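Local coordinates for protein redox-sensing transcriptional repressor Rex (Thermoanaerobacter ethanolicus, PDB 3WGG) that probably represses transcription in response to the cellular NADH/NAD(+) redox state, binding DNA and the dinucleotide as a homodimer, at residues I174-P179 / L190-L195. Sequence-based numbering, arbitrary orientation.
Sequences IWNFLP and LENVHL. With 8NA (alpha-Diphosphopyridine nucleotide), chain C; SO4 (sulfate ion), chain E; SO4 (sulfate ion), chain J.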
ATOM      1  N   ILE A 174      12.382   9.761   2.081  1.00 28.68           N
ATOM      2  CA  ILE A 174      11.524  10.034   0.948  1.00 29.87           C
ATOM      3  C   ILE A 174      10.434   8.943   0.871  1.00 30.14           C
ATOM      4  O   ILE A 174      10.728   7.756   0.973  1.00 30.88           O
ATOM      5  CB  ILE A 174      12.307  10.106  -0.335  1.00 31.62           C
ATOM      6  CG1 ILE A 174      13.229  11.338  -0.294  1.00 33.96           C
ATOM      7  CG2 ILE A 174      11.346  10.098  -1.562  1.00 31.91           C
ATOM      8  CD1 ILE A 174      14.244  11.427  -1.437  1.00 37.61           C
ATOM      9  N   TRP A 175       9.172   9.346   0.824  1.00 28.27           N
ATOM     10  CA  TRP A 175       8.089   8.390   0.702  1.00 27.88           C
ATOM     11  C   TRP A 175       7.662   8.553  -0.725  1.00 29.16           C
ATOM     12  O   TRP A 175       7.098   9.596  -1.083  1.00 28.70           O
ATOM     13  CB  TRP A 175       6.956   8.768   1.669  1.00 28.24           C
ATOM     14  CG  TRP A 175       5.860   7.735   1.815  1.00 27.20           C
ATOM     15  CD1 TRP A 175       5.989   6.378   1.769  1.00 30.23           C
ATOM     16  CD2 TRP A 175       4.495   8.001   2.133  1.00 25.95           C
ATOM     17  NE1 TRP A 175       4.763   5.767   1.985  1.00 26.58           N
ATOM     18  CE2 TRP A 175       3.832   6.744   2.228  1.00 29.50           C
ATOM     19  CE3 TRP A 175       3.750   9.183   2.307  1.00 20.17           C
ATOM     20  CZ2 TRP A 175       2.447   6.634   2.485  1.00 27.09           C
ATOM     21  CZ3 TRP A 175       2.384   9.072   2.628  1.00 24.48           C
ATOM     22  CH2 TRP A 175       1.749   7.803   2.687  1.00 26.38           C
ATOM     23  N   ASN A 176       7.991   7.563  -1.562  1.00 29.69           N
ATOM     24  CA  ASN A 176       7.920   7.772  -2.982  1.00 30.95           C
ATOM     25  C   ASN A 176       6.739   7.041  -3.596  1.00 31.08           C
ATOM     26  O   ASN A 176       6.645   5.806  -3.468  1.00 29.37           O
ATOM     27  CB  ASN A 176       9.243   7.320  -3.641  1.00 31.66           C
ATOM     28  CG  ASN A 176       9.113   7.088  -5.166  1.00 33.78           C
ATOM     29  OD1 ASN A 176       8.618   7.944  -5.897  1.00 33.67           O
ATOM     30  ND2 ASN A 176       9.612   5.933  -5.645  1.00 34.82           N
ATOM     31  N   PHE A 177       5.851   7.779  -4.269  1.00 31.47           N
ATOM     32  CA  PHE A 177       4.704   7.147  -4.957  1.00 33.46           C
ATOM     33  C   PHE A 177       4.967   6.704  -6.400  1.00 37.97           C
ATOM     34  O   PHE A 177       4.133   6.012  -6.990  1.00 38.92           O
ATOM     35  CB  PHE A 177       3.419   7.986  -4.875  1.00 31.99           C
ATOM     36  CG  PHE A 177       2.745   7.920  -3.524  1.00 28.81           C
ATOM     37  CD1 PHE A 177       1.651   7.103  -3.333  1.00 22.18           C
ATOM     38  CD2 PHE A 177       3.240   8.644  -2.448  1.00 29.04           C
ATOM     39  CE1 PHE A 177       1.012   7.039  -2.103  1.00 27.83           C
ATOM     40  CE2 PHE A 177       2.634   8.578  -1.207  1.00 30.26           C
ATOM     41  CZ  PHE A 177       1.485   7.744  -1.038  1.00 27.20           C
ATOM     42  N   LEU A 178       6.137   7.045  -6.947  1.00 41.62           N
ATOM     43  CA  LEU A 178       6.460   6.697  -8.344  1.00 45.06           C
ATOM     44  C   LEU A 178       7.081   5.305  -8.554  1.00 47.99           C
ATOM     45  O   LEU A 178       7.918   4.870  -7.756  1.00 47.51           O
ATOM     46  CB  LEU A 178       7.337   7.770  -9.006  1.00 45.27           C
ATOM     47  CG  LEU A 178       7.451   9.186  -8.426  1.00 47.88           C
ATOM     48  CD1 LEU A 178       8.110  10.071  -9.443  1.00 52.51           C
ATOM     49  CD2 LEU A 178       6.141   9.794  -7.989  1.00 49.65           C
ATOM     50  N   PRO A 179       6.687   4.598  -9.646  1.00 51.22           N
ATOM     51  CA  PRO A 179       7.328   3.312  -9.937  1.00 53.41           C
ATOM     52  C   PRO A 179       8.616   3.517 -10.722  1.00 56.38           C
ATOM     53  O   PRO A 179       8.694   3.173 -11.894  1.00 58.91           O
ATOM     54  CB  PRO A 179       6.302   2.604 -10.800  1.00 53.35           C
ATOM     55  CG  PRO A 179       5.695   3.711 -11.581  1.00 53.74           C
ATOM     56  CD  PRO A 179       5.639   4.907 -10.629  1.00 51.03           C
ATOM     57  N   LEU A 190      14.348   5.451   2.116  1.00 36.35           N
ATOM     58  CA  LEU A 190      13.465   5.447   0.948  1.00 36.05           C
ATOM     59  C   LEU A 190      12.402   4.373   1.125  1.00 35.58           C
ATOM     60  O   LEU A 190      12.719   3.242   1.468  1.00 36.99           O
ATOM     61  CB  LEU A 190      14.241   5.133  -0.332  1.00 37.11           C
ATOM     62  CG  LEU A 190      13.395   5.105  -1.613  1.00 39.37           C
ATOM     63  CD1 LEU A 190      12.744   6.456  -1.997  1.00 38.13           C
ATOM     64  CD2 LEU A 190      14.176   4.525  -2.774  1.00 39.75           C
ATOM     65  N   GLU A 191      11.146   4.735   0.911  1.00 32.89           N
ATOM     66  CA  GLU A 191      10.031   3.812   1.032  1.00 31.78           C
ATOM     67  C   GLU A 191       9.194   4.040  -0.185  1.00 30.60           C
ATOM     68  O   GLU A 191       8.690   5.135  -0.379  1.00 29.79           O
ATOM     69  CB  GLU A 191       9.204   4.078   2.316  1.00 29.85           C
ATOM     70  CG  GLU A 191       7.791   3.402   2.354  1.00 30.35           C
ATOM     71  CD  GLU A 191       7.822   1.859   2.406  1.00 35.33           C
ATOM     72  OE1 GLU A 191       8.923   1.272   2.382  1.00 35.08           O
ATOM     73  OE2 GLU A 191       6.737   1.207   2.395  1.00 35.83           O
ATOM     74  N   ASN A 192       9.074   3.000  -1.007  1.00 31.61           N
ATOM     75  CA  ASN A 192       8.328   3.064  -2.283  1.00 31.94           C
ATOM     76  C   ASN A 192       6.957   2.436  -2.142  1.00 30.86           C
ATOM     77  O   ASN A 192       6.826   1.323  -1.656  1.00 31.03           O
ATOM     78  CB  ASN A 192       9.109   2.347  -3.393  1.00 29.88           C
ATOM     79  CG  ASN A 192      10.477   2.975  -3.591  1.00 33.44           C
ATOM     80  OD1 ASN A 192      10.573   4.179  -3.803  1.00 34.40           O
ATOM     81  ND2 ASN A 192      11.534   2.182  -3.502  1.00 36.49           N
ATOM     82  N   VAL A 193       5.929   3.181  -2.493  1.00 29.73           N
ATOM     83  CA  VAL A 193       4.569   2.652  -2.388  1.00 28.65           C
ATOM     84  C   VAL A 193       4.322   1.952  -3.724  1.00 29.68           C
ATOM     85  O   VAL A 193       4.630   2.502  -4.793  1.00 29.34           O
ATOM     86  CB  VAL A 193       3.534   3.814  -2.211  1.00 29.43           C
ATOM     87  CG1 VAL A 193       2.067   3.286  -2.212  1.00 25.11           C
ATOM     88  CG2 VAL A 193       3.860   4.613  -0.952  1.00 25.88           C
ATOM     89  N   HIS A 194       3.768   0.751  -3.673  1.00 27.57           N
ATOM     90  CA  HIS A 194       3.432   0.053  -4.897  1.00 28.51           C
ATOM     91  C   HIS A 194       2.001  -0.427  -4.765  1.00 27.99           C
ATOM     92  O   HIS A 194       1.799  -1.536  -4.272  1.00 27.34           O
ATOM     93  CB  HIS A 194       4.357  -1.169  -5.008  1.00 31.26           C
ATOM     94  CG  HIS A 194       5.787  -0.797  -5.223  1.00 33.40           C
ATOM     95  ND1 HIS A 194       6.209  -0.157  -6.367  1.00 41.67           N
ATOM     96  CD2 HIS A 194       6.880  -0.915  -4.427  1.00 42.19           C
ATOM     97  CE1 HIS A 194       7.505   0.084  -6.282  1.00 40.00           C
ATOM     98  NE2 HIS A 194       7.941  -0.382  -5.125  1.00 42.03           N
ATOM     99  N   LEU A 195       1.042   0.335  -5.283  1.00 26.08           N
ATOM    100  CA  LEU A 195      -0.361  -0.024  -5.144  1.00 27.01           C
ATOM    101  C   LEU A 195      -0.666  -1.297  -5.926  1.00 26.34           C
ATOM    102  O   LEU A 195      -1.577  -2.011  -5.565  1.00 27.12           O
ATOM    103  CB  LEU A 195      -1.276   1.110  -5.649  1.00 26.94           C
ATOM    104  CG  LEU A 195      -1.131   2.449  -4.889  1.00 30.90           C
ATOM    105  CD1 LEU A 195      -2.161   3.509  -5.472  1.00 25.39           C
ATOM    106  CD2 LEU A 195      -1.391   2.149  -3.387  1.00 28.70           C
TER
HETATM  107  PA  8NA C 301      -1.176  15.094 -12.054  1.00 38.40           P
HETATM  108  O1A 8NA C 301      -0.813  15.441 -13.481  1.00 43.92           O
HETATM  109  O2A 8NA C 301      -2.598  15.273 -11.549  1.00 36.76           O
HETATM  110  O5B 8NA C 301      -0.123  15.835 -11.082  1.00 35.52           O
HETATM  111  C5B 8NA C 301       1.294  15.816 -11.253  1.00 32.59           C
HETATM  112  C4B 8NA C 301       1.733  17.170 -10.712  1.00 30.32           C
HETATM  113  O4B 8NA C 301       3.135  17.287 -10.553  1.00 32.64           O
HETATM  114  C3B 8NA C 301       1.319  18.286 -11.656  1.00 30.98           C
HETATM  115  O3B 8NA C 301       0.611  19.214 -10.823  1.00 28.20           O
HETATM  116  C2B 8NA C 301       2.660  18.855 -12.154  1.00 32.10           C
HETATM  117  O2B 8NA C 301       2.604  20.281 -12.301  1.00 31.95           O
HETATM  118  C1B 8NA C 301       3.554  18.570 -10.980  1.00 30.87           C
HETATM  119  N9A 8NA C 301       4.964  18.393 -11.316  1.00 36.75           N
HETATM  120  C8A 8NA C 301       5.524  17.875 -12.432  1.00 35.97           C
HETATM  121  N7A 8NA C 301       6.868  17.850 -12.239  1.00 39.65           N
HETATM  122  C5A 8NA C 301       7.114  18.381 -11.013  1.00 39.92           C
HETATM  123  C6A 8NA C 301       8.256  18.646 -10.272  1.00 40.16           C
HETATM  124  N6A 8NA C 301       9.483  18.361 -10.759  1.00 46.64           N
HETATM  125  N1A 8NA C 301       8.137  19.201  -9.061  1.00 37.62           N
HETATM  126  C2A 8NA C 301       6.948  19.546  -8.533  1.00 37.17           C
HETATM  127  N3A 8NA C 301       5.837  19.339  -9.227  1.00 36.43           N
HETATM  128  C4A 8NA C 301       5.903  18.748 -10.449  1.00 36.90           C
HETATM  129  O3  8NA C 301      -0.809  13.510 -11.847  1.00 35.35           O
HETATM  130  PN  8NA C 301      -1.312  12.710 -10.532  1.00 35.02           P
HETATM  131  O1N 8NA C 301      -2.645  12.089 -10.816  1.00 33.45           O
HETATM  132  O2N 8NA C 301      -1.237  13.607  -9.312  1.00 28.60           O
HETATM  133  O5D 8NA C 301      -0.263  11.474 -10.445  1.00 35.84           O
HETATM  134  C5D 8NA C 301       1.122  11.593 -10.071  1.00 41.07           C
HETATM  135  C4D 8NA C 301       1.847  10.245 -10.253  1.00 43.51           C
HETATM  136  O4D 8NA C 301       0.919   9.156 -10.037  1.00 43.92           O
HETATM  137  C3D 8NA C 301       2.409   9.997 -11.637  1.00 47.35           C
HETATM  138  O3D 8NA C 301       3.585   9.157 -11.516  1.00 49.31           O
HETATM  139  C2D 8NA C 301       1.341   9.166 -12.318  1.00 45.83           C
HETATM  140  O2D 8NA C 301       2.040   8.331 -13.222  1.00 47.13           O
HETATM  141  C1D 8NA C 301       0.651   8.369 -11.203  1.00 40.98           C
HETATM  142  N1N 8NA C 301       1.219   7.010 -10.920  1.00 38.74           N
HETATM  143  C2N 8NA C 301       0.827   5.929 -11.683  1.00 38.35           C
HETATM  144  C3N 8NA C 301       1.280   4.671 -11.496  1.00 37.39           C
HETATM  145  C7N 8NA C 301       0.792   3.616 -12.394  1.00 35.47           C
HETATM  146  O7N 8NA C 301       0.186   3.902 -13.424  1.00 37.78           O
HETATM  147  N7N 8NA C 301       1.007   2.356 -12.017  1.00 34.76           N
HETATM  148  C4N 8NA C 301       2.247   4.361 -10.367  1.00 35.42           C
HETATM  149  C5N 8NA C 301       2.570   5.608  -9.557  1.00 37.57           C
HETATM  150  C6N 8NA C 301       2.068   6.820  -9.844  1.00 32.54           C
HETATM  151  S   SO4 E 303       2.696   0.639  -8.890  1.00 44.58           S
HETATM  152  O1  SO4 E 303       2.403   0.257 -10.272  1.00 53.19           O
HETATM  153  O2  SO4 E 303       1.568   1.327  -8.314  1.00 48.43           O
HETATM  154  O3  SO4 E 303       3.066  -0.576  -8.166  1.00 46.17           O
HETATM  155  O4  SO4 E 303       3.753   1.608  -8.874  1.00 50.33           O
HETATM  156  S   SO4 J 304      10.744  -1.938  -3.194  1.00 91.58           S
HETATM  157  O1  SO4 J 304       9.937  -1.276  -2.168  1.00 92.37           O
HETATM  158  O2  SO4 J 304      10.575  -1.260  -4.481  1.00 90.59           O
HETATM  159  O3  SO4 J 304      12.155  -1.833  -2.826  1.00 92.60           O
HETATM  160  O4  SO4 J 304      10.349  -3.348  -3.265  1.00 89.84           O
HETATM  161  O   HOH W   1       6.993   3.578  -5.720  1.00 28.63           O
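Parallel pairing of Ile-174, Trp-175 and Asn-176 with Leu-190, Glu-191 and Asn-192 sets the last strand of the chain's Rossmann-type sheet beside its neighbour, and illustrates how such an edge carries ligand-binding loops at its C-terminal end. The ladder alternates as parallel strands do: Glu-191 N donates to Ile-174 O, Asn-176 N to Glu-191 O at 2.8 Å, and Val-193 N to Asn-176 O. Where the strands end, the side-chain amide of Asn-176 binds on two sides. With CG anti to the backbone N (chi1 162°), it reaches Asn-192, whose OD1 takes a nearly straight bond from ND2 at 2.7 Å, the two amide planes standing perpendicular. Its OD1 accepts from Leu-178 N at 2.8 Å, closing an Asx turn. Replacing Asn-176 with a leucine would probably leave Asn-192 OD1 without this donor and Leu-178 N without its acceptor, loosening the turn. Beside it, Phe-177 O lies 3.0 Å from C5N of the bound dinucleotide's nicotinamide. On the other face of the sheet, Trp-175 and Glu-191 run side by side; Ser-198 of the second subunit hydrogen-bonds both Trp-175 NE1 and Glu-191 OE2, and the carboxylate also forms salt bridges with Arg-13 and with Arg-205 of the second subunit. Val-193, like Phe-177 an NADH-site residue, packs against both aromatic side chains, which also touch each other: its CG2 meets Trp-175 NE1 and makes a CH-pi contact over the Phe-177 ring, 3.9 Å from the centroid.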